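Local coordinates for protein oxidized polyvinyl alcohol hydrolase (Sphingopyxis, PDB 3WLA) that hydrolyses beta-diketones such as 4,6-nonanedione and cleaves oxidised polyvinyl alcohol in the second step of polyvinyl alcohol degradation, at residues P18-N23 with T147-D152; W109-W114 with I161-T166. All blocks are in the same frame, centred on the assembly; numbering follows the deposited sequence.

Contact 1. Residues P18-N23 with T147-D152; sequences PKAGLN and TKWKLD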
loop_
_atom_site.group_PDB
_atom_site.type_symbol
_atom_site.label_atom_id
_atom_site.label_comp_id
_atom_site.label_asym_id
_atom_site.label_seq_id
_atom_site.Cartn_x
_atom_site.Cartn_y
_atom_site.Cartn_z
ATOM N N PRO A 18 3.661 -6.469 -22.453
ATOM C CA PRO A 18 4.446 -6.729 -21.260
ATOM C C PRO A 18 5.531 -7.747 -21.435
ATOM O O PRO A 18 5.386 -8.651 -22.229
ATOM C CB PRO A 18 3.382 -7.203 -20.274
ATOM C CG PRO A 18 2.546 -8.062 -21.106
ATOM C CD PRO A 18 2.387 -7.214 -22.397
ATOM N N LYS A 19 6.614 -7.605 -20.684
ATOM C CA LYS A 19 7.680 -8.585 -20.736
ATOM C C LYS A 19 8.298 -8.716 -19.354
ATOM O O LYS A 19 7.994 -7.923 -18.455
ATOM C CB LYS A 19 8.766 -8.183 -21.732
ATOM C CG LYS A 19 9.426 -6.903 -21.426
ATOM C CD LYS A 19 10.229 -6.453 -22.642
ATOM C CE LYS A 19 11.269 -5.433 -22.269
ATOM N NZ LYS A 19 12.218 -5.179 -23.404
ATOM N N ALA A 20 9.145 -9.726 -19.198
ATOM C CA ALA A 20 9.831 -9.960 -17.959
ATOM C C ALA A 20 10.829 -8.849 -17.745
ATOM O O ALA A 20 11.424 -8.329 -18.700
ATOM C CB ALA A 20 10.553 -11.308 -17.994
ATOM N N GLY A 21 11.023 -8.470 -16.491
ATOM C CA GLY A 21 11.982 -7.416 -16.201
ATOM C C GLY A 21 11.416 -6.005 -16.294
ATOM O O GLY A 21 10.219 -5.764 -16.039
ATOM N N LEU A 22 12.268 -5.054 -16.632
ATOM C CA LEU A 22 11.828 -3.671 -16.726
ATOM C C LEU A 22 10.975 -3.402 -17.941
ATOM O O LEU A 22 11.342 -3.797 -19.076
ATOM C CB LEU A 22 13.008 -2.686 -16.760
ATOM C CG LEU A 22 12.586 -1.213 -16.917
ATOM C CD1 LEU A 22 11.669 -0.825 -15.695
ATOM C CD2 LEU A 22 13.816 -0.303 -16.960
ATOM N N ASN A 23 9.845 -2.742 -17.686
ATOM C CA ASN A 23 8.922 -2.293 -18.718
ATOM C C ASN A 23 8.843 -0.753 -18.602
ATOM O O ASN A 23 8.636 -0.220 -17.483
ATOM C CB ASN A 23 7.526 -2.859 -18.485
ATOM C CG ASN A 23 7.454 -4.350 -18.704
ATOM O OD1 ASN A 23 6.765 -4.818 -19.624
ATOM N ND2 ASN A 23 8.149 -5.110 -17.860
ATOM N N THR A 147 -2.101 -10.524 -19.496
ATOM C CA THR A 147 -2.357 -10.997 -20.863
ATOM C C THR A 147 -1.218 -11.908 -21.308
ATOM O O THR A 147 -1.361 -12.642 -22.274
ATOM C CB THR A 147 -2.466 -9.847 -21.907
ATOM O OG1 THR A 147 -1.219 -9.142 -21.972
ATOM C CG2 THR A 147 -3.606 -8.891 -21.570
ATOM N N LYS A 148 -0.087 -11.864 -20.622
ATOM C CA LYS A 148 1.028 -12.701 -21.008
ATOM C C LYS A 148 1.300 -13.832 -19.998
ATOM O O LYS A 148 1.816 -14.879 -20.374
ATOM C CB LYS A 148 2.262 -11.833 -21.254
ATOM C CG LYS A 148 3.489 -12.633 -21.567
ATOM C CD LYS A 148 4.607 -11.804 -22.217
ATOM C CE LYS A 148 5.866 -12.706 -22.419
ATOM N NZ LYS A 148 7.115 -11.954 -22.801
ATOM N N TRP A 149 0.949 -13.634 -18.722
ATOM C CA TRP A 149 1.092 -14.708 -17.711
ATOM C C TRP A 149 -0.287 -14.956 -17.110
ATOM O O TRP A 149 -1.094 -14.043 -17.051
ATOM C CB TRP A 149 2.073 -14.322 -16.598
ATOM C CG TRP A 149 3.501 -14.267 -17.048
ATOM C CD1 TRP A 149 4.437 -15.256 -16.954
ATOM C CD2 TRP A 149 4.161 -13.146 -17.641
ATOM N NE1 TRP A 149 5.656 -14.814 -17.450
ATOM C CE2 TRP A 149 5.503 -13.519 -17.877
ATOM C CE3 TRP A 149 3.751 -11.856 -17.991
ATOM C CZ2 TRP A 149 6.423 -12.646 -18.442
ATOM C CZ3 TRP A 149 4.675 -10.993 -18.553
ATOM C CH2 TRP A 149 5.987 -11.387 -18.771
ATOM N N LYS A 150 -0.584 -16.177 -16.678
ATOM C CA LYS A 150 -1.896 -16.432 -16.099
ATOM C C LYS A 150 -1.944 -15.986 -14.637
ATOM O O LYS A 150 -1.245 -16.545 -13.792
ATOM C CB LYS A 150 -2.258 -17.916 -16.212
ATOM C CG LYS A 150 -2.526 -18.343 -17.677
ATOM C CD LYS A 150 -3.342 -19.639 -17.778
ATOM C CE LYS A 150 -4.431 -19.509 -18.859
ATOM N NZ LYS A 150 -5.564 -18.558 -18.519
ATOM N N LEU A 151 -2.777 -14.994 -14.344
ATOM C CA LEU A 151 -2.884 -14.459 -12.974
ATOM C C LEU A 151 -4.215 -14.854 -12.299
ATOM O O LEU A 151 -5.193 -15.166 -12.995
ATOM C CB LEU A 151 -2.743 -12.920 -13.014
ATOM C CG LEU A 151 -1.547 -12.356 -13.796
ATOM C CD1 LEU A 151 -1.552 -10.826 -13.783
ATOM C CD2 LEU A 151 -0.275 -12.888 -13.174
ATOM N N ASP A 152 -4.254 -14.852 -10.960
ATOM C CA ASP A 152 -5.485 -15.215 -10.244
ATOM C C ASP A 152 -6.263 -13.936 -9.924
ATOM O O ASP A 152 -5.905 -13.203 -9.009
ATOM C CB ASP A 152 -5.127 -15.925 -8.956
ATOM C CG ASP A 152 -6.352 -16.376 -8.177
ATOM O OD1 ASP A 152 -7.475 -15.845 -8.440
ATOM O OD2 ASP A 152 -6.171 -17.250 -7.280
HETATM O O HOH W 1 9.544 -11.781 -21.360
#
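Pro18 and Lys148 bring the two backbones nearest, their CA atoms 6.9 Å apart, where the run before strand 21-28 meets the turn before strand 151-152. The touching is partly side chain against side chain and partly side chain against backbone. The Pro18 ring and the Lys148 chain slide past each other in opposite directions, with Pro18 CG 3.8 Å from Lys148 CB. CG of Lys148 stands anti to its backbone N (chi1 176°) and the rest of the chain is extended, which carries CD to 3.2 Å from Pro18 O and the ammonium beyond it. There Lys148 NZ gives a 2.8 Å hydrogen bond to a water that also accepts from Ala20 N, a one-water bridge between the segments. Trp149 works differently: it turns its six-membered rim to the partner, CH2 lying 3.6 Å from Ala20 N near the ring plane, while one indole face receives CG of Lys148. The backbone that meets this rim is braced from within, for the Asn23 amide accepts from Lys19 N through OD1, on a lone pair, and donates through ND2 to Lys19 O at 2.9 Å, nearly straight at 169°. Thr147 OG1, beside the Pro18 ring, is hydrogen-bonded to Cys144 O, at the end of helix 133-145. The contact joins the chain leading into strand 21-28, an outermost strand of the alpha/beta-hydrolase sheet, to the turn after helix 133-145, at the surface. Cys12, disulfide-bonded to Cys144, touches Pro18 and Thr147, strand 31-38 pairs with Gly21 and Asn23, and Trp149 rests on Val37 and on Met81 of strand 81-85.

Contact 2. Residues W109-W114 with I161-T166; sequences WTWNPW and ISAGGT. With SO4 (sulfate ion), chain D.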
loop_
_atom_site.group_PDB
_atom_site.type_symbol
_atom_site.label_atom_id
_atom_site.label_comp_id
_atom_site.label_asym_id
_atom_site.label_seq_id
_atom_site.Cartn_x
_atom_site.Cartn_y
_atom_site.Cartn_z
ATOM N N TRP A 109 -1.851 16.992 -4.711
ATOM C CA TRP A 109 -1.379 15.877 -3.890
ATOM C C TRP A 109 -0.581 16.337 -2.665
ATOM O O TRP A 109 0.079 17.378 -2.693
ATOM C CB TRP A 109 -0.519 14.940 -4.756
ATOM C CG TRP A 109 -1.339 14.348 -5.893
ATOM C CD1 TRP A 109 -1.259 14.669 -7.236
ATOM C CD2 TRP A 109 -2.419 13.406 -5.763
ATOM N NE1 TRP A 109 -2.241 13.970 -7.933
ATOM C CE2 TRP A 109 -2.957 13.197 -7.053
ATOM C CE3 TRP A 109 -2.977 12.715 -4.676
ATOM C CZ2 TRP A 109 -4.032 12.317 -7.284
ATOM C CZ3 TRP A 109 -4.039 11.834 -4.893
ATOM C CH2 TRP A 109 -4.561 11.641 -6.191
ATOM N N THR A 110 -0.634 15.545 -1.605
ATOM C CA THR A 110 0.091 15.844 -0.373
ATOM C C THR A 110 1.631 15.601 -0.437
ATOM O O THR A 110 2.415 16.476 -0.080
ATOM C CB THR A 110 -0.458 15.014 0.820
ATOM O OG1 THR A 110 -1.893 15.221 0.961
ATOM C CG2 THR A 110 0.267 15.431 2.114
ATOM N N TRP A 111 2.048 14.425 -0.918
ATOM C CA TRP A 111 3.473 14.061 -0.924
ATOM C C TRP A 111 3.771 13.593 -2.344
ATOM O O TRP A 111 2.946 12.916 -2.981
ATOM C CB TRP A 111 3.694 12.912 0.101
ATOM C CG TRP A 111 5.106 12.724 0.641
ATOM C CD1 TRP A 111 5.903 11.557 0.612
ATOM C CD2 TRP A 111 5.861 13.692 1.361
ATOM N NE1 TRP A 111 7.081 11.775 1.280
ATOM C CE2 TRP A 111 7.090 13.067 1.747
ATOM C CE3 TRP A 111 5.625 15.037 1.726
ATOM C CZ2 TRP A 111 8.074 13.757 2.479
ATOM C CZ3 TRP A 111 6.605 15.711 2.458
ATOM C CH2 TRP A 111 7.802 15.077 2.822
ATOM N N ASN A 112 4.953 13.941 -2.829
ATOM C CA ASN A 112 5.288 13.633 -4.184
ATOM C C ASN A 112 5.521 12.164 -4.628
ATOM O O ASN A 112 5.215 11.826 -5.752
ATOM C CB ASN A 112 6.513 14.468 -4.601
ATOM C CG ASN A 112 6.595 14.674 -6.115
ATOM O OD1 ASN A 112 5.581 14.795 -6.769
ATOM N ND2 ASN A 112 7.786 14.742 -6.653
ATOM N N PRO A 113 6.080 11.298 -3.781
ATOM C CA PRO A 113 6.279 9.929 -4.326
ATOM C C PRO A 113 5.122 9.202 -5.016
ATOM O O PRO A 113 5.299 8.602 -6.098
ATOM C CB PRO A 113 6.796 9.143 -3.125
ATOM C CG PRO A 113 7.504 10.184 -2.290
ATOM C CD PRO A 113 6.535 11.388 -2.387
ATOM N N TRP A 114 3.954 9.240 -4.383
ATOM C CA TRP A 114 2.782 8.561 -4.930
ATOM C C TRP A 114 1.612 9.480 -4.754
ATOM O O TRP A 114 1.573 10.232 -3.778
ATOM C CB TRP A 114 2.450 7.240 -4.178
ATOM C CG TRP A 114 3.479 6.124 -4.356
ATOM C CD1 TRP A 114 4.389 5.672 -3.429
ATOM C CD2 TRP A 114 3.673 5.331 -5.525
ATOM N NE1 TRP A 114 5.126 4.651 -3.957
ATOM C CE2 TRP A 114 4.715 4.404 -5.237
ATOM C CE3 TRP A 114 3.071 5.304 -6.796
ATOM C CZ2 TRP A 114 5.172 3.443 -6.182
ATOM C CZ3 TRP A 114 3.530 4.348 -7.747
ATOM C CH2 TRP A 114 4.579 3.429 -7.422
ATOM N N ILE A 161 5.778 0.213 1.668
ATOM C CA ILE A 161 6.368 0.802 2.854
ATOM C C ILE A 161 6.250 2.332 2.780
ATOM O O ILE A 161 6.452 2.930 1.717
ATOM C CB ILE A 161 7.844 0.340 2.972
ATOM C CG1 ILE A 161 8.529 1.049 4.142
ATOM C CG2 ILE A 161 8.656 0.709 1.648
ATOM C CD1 ILE A 161 7.846 0.878 5.571
ATOM N N SER A 162 5.849 2.971 3.889
ATOM C CA SER A 162 5.783 4.437 3.956
ATOM C C SER A 162 4.869 5.062 2.862
ATOM O O SER A 162 3.689 4.738 2.824
ATOM C CB SER A 162 7.243 4.973 3.886
ATOM O OG SER A 162 7.319 6.362 4.242
ATOM N N ALA A 163 5.354 5.961 1.998
ATOM C CA ALA A 163 4.461 6.502 0.956
ATOM C C ALA A 163 3.828 5.320 0.165
ATOM O O ALA A 163 2.683 5.396 -0.266
ATOM C CB ALA A 163 5.255 7.454 -0.012
ATOM N N GLY A 164 4.566 4.219 0.006
ATOM C CA GLY A 164 3.999 3.081 -0.690
ATOM C C GLY A 164 2.874 2.413 0.118
ATOM O O GLY A 164 1.976 1.824 -0.450
ATOM N N GLY A 165 2.939 2.493 1.446
ATOM C CA GLY A 165 1.863 1.915 2.268
ATOM C C GLY A 165 0.672 2.869 2.193
ATOM O O GLY A 165 -0.477 2.445 2.160
ATOM N N THR A 166 0.964 4.169 2.114
ATOM C CA THR A 166 -0.086 5.207 1.989
ATOM C C THR A 166 -0.869 4.986 0.678
ATOM O O THR A 166 -2.120 5.011 0.634
ATOM C CB THR A 166 0.502 6.620 1.929
ATOM O OG1 THR A 166 1.333 6.854 3.088
ATOM C CG2 THR A 166 -0.665 7.672 1.925
HETATM S S SO4 D . 10.751 6.332 3.094
HETATM O O1 SO4 D . 9.408 6.774 2.692
HETATM O O2 SO4 D . 11.470 5.780 1.911
HETATM O O3 SO4 D . 11.517 7.470 3.540
HETATM O O4 SO4 D . 10.714 5.332 4.164
#
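Trp111, Pro113 and Trp114 converge on the methyl of Ala163, the residue that follows Ser162, the probable nucleophile. Pro113 CB lies 3.9 Å from Ala163 CB, and Trp111 brings the CD1 edge of its indole to the same methyl. Trp114 has CG anti to its carbonyl carbon (chi1 -68°), a turn that brings the pyrrole side of the ring to the start of the helix, with Ala163 CB at its edge, in plane, and CD1 3.6 Å from Ala163 O; NE1 is 3.8 Å from Gly164 CA. That NE1 is hydrogen-bonded to Val54 O, which helps to fix the rotation of the buried ring. An alanine in place of Trp114 would probably open a gap beside Ala163 and Gly164 and leave Val54 O without its indole partner. Ser162 has a positive phi of 57°, consistent with the strained turn of a nucleophile elbow, and its OG, anti to the backbone N, donates to sulfate O1 at 2.6 Å and is also hydrogen-bonded to His285. The sulfate, probably from the crystallisation liquor, is held as well by the backbone N of Thr56 and Val57. The loop between strand 81-85 and helix 133-145 thus packs over the N-terminal turn of helix 163-174, just where strand 155-161 ends.

Contact 1 and contact 2 lie at different depths of one alpha/beta-hydrolase sheet, the first at its margin and the second near its middle. The centre of contact 1 lies about 21 Å from the centre of the chain, at the surface by the outermost strand 21-28; that of contact 2 lies about 9 Å from it, buried at the end of the interior strand 155-161. The two contact centres are about 25 Å apart and their nearest atoms about 11 Å, with no touch. Along the chain their segments alternate: 147-152 leads through strand 155-161 to the probable nucleophile elbow within 161-166. The sulfate and probable nucleophile belong to contact 2, while contact 1 lies away from the active site.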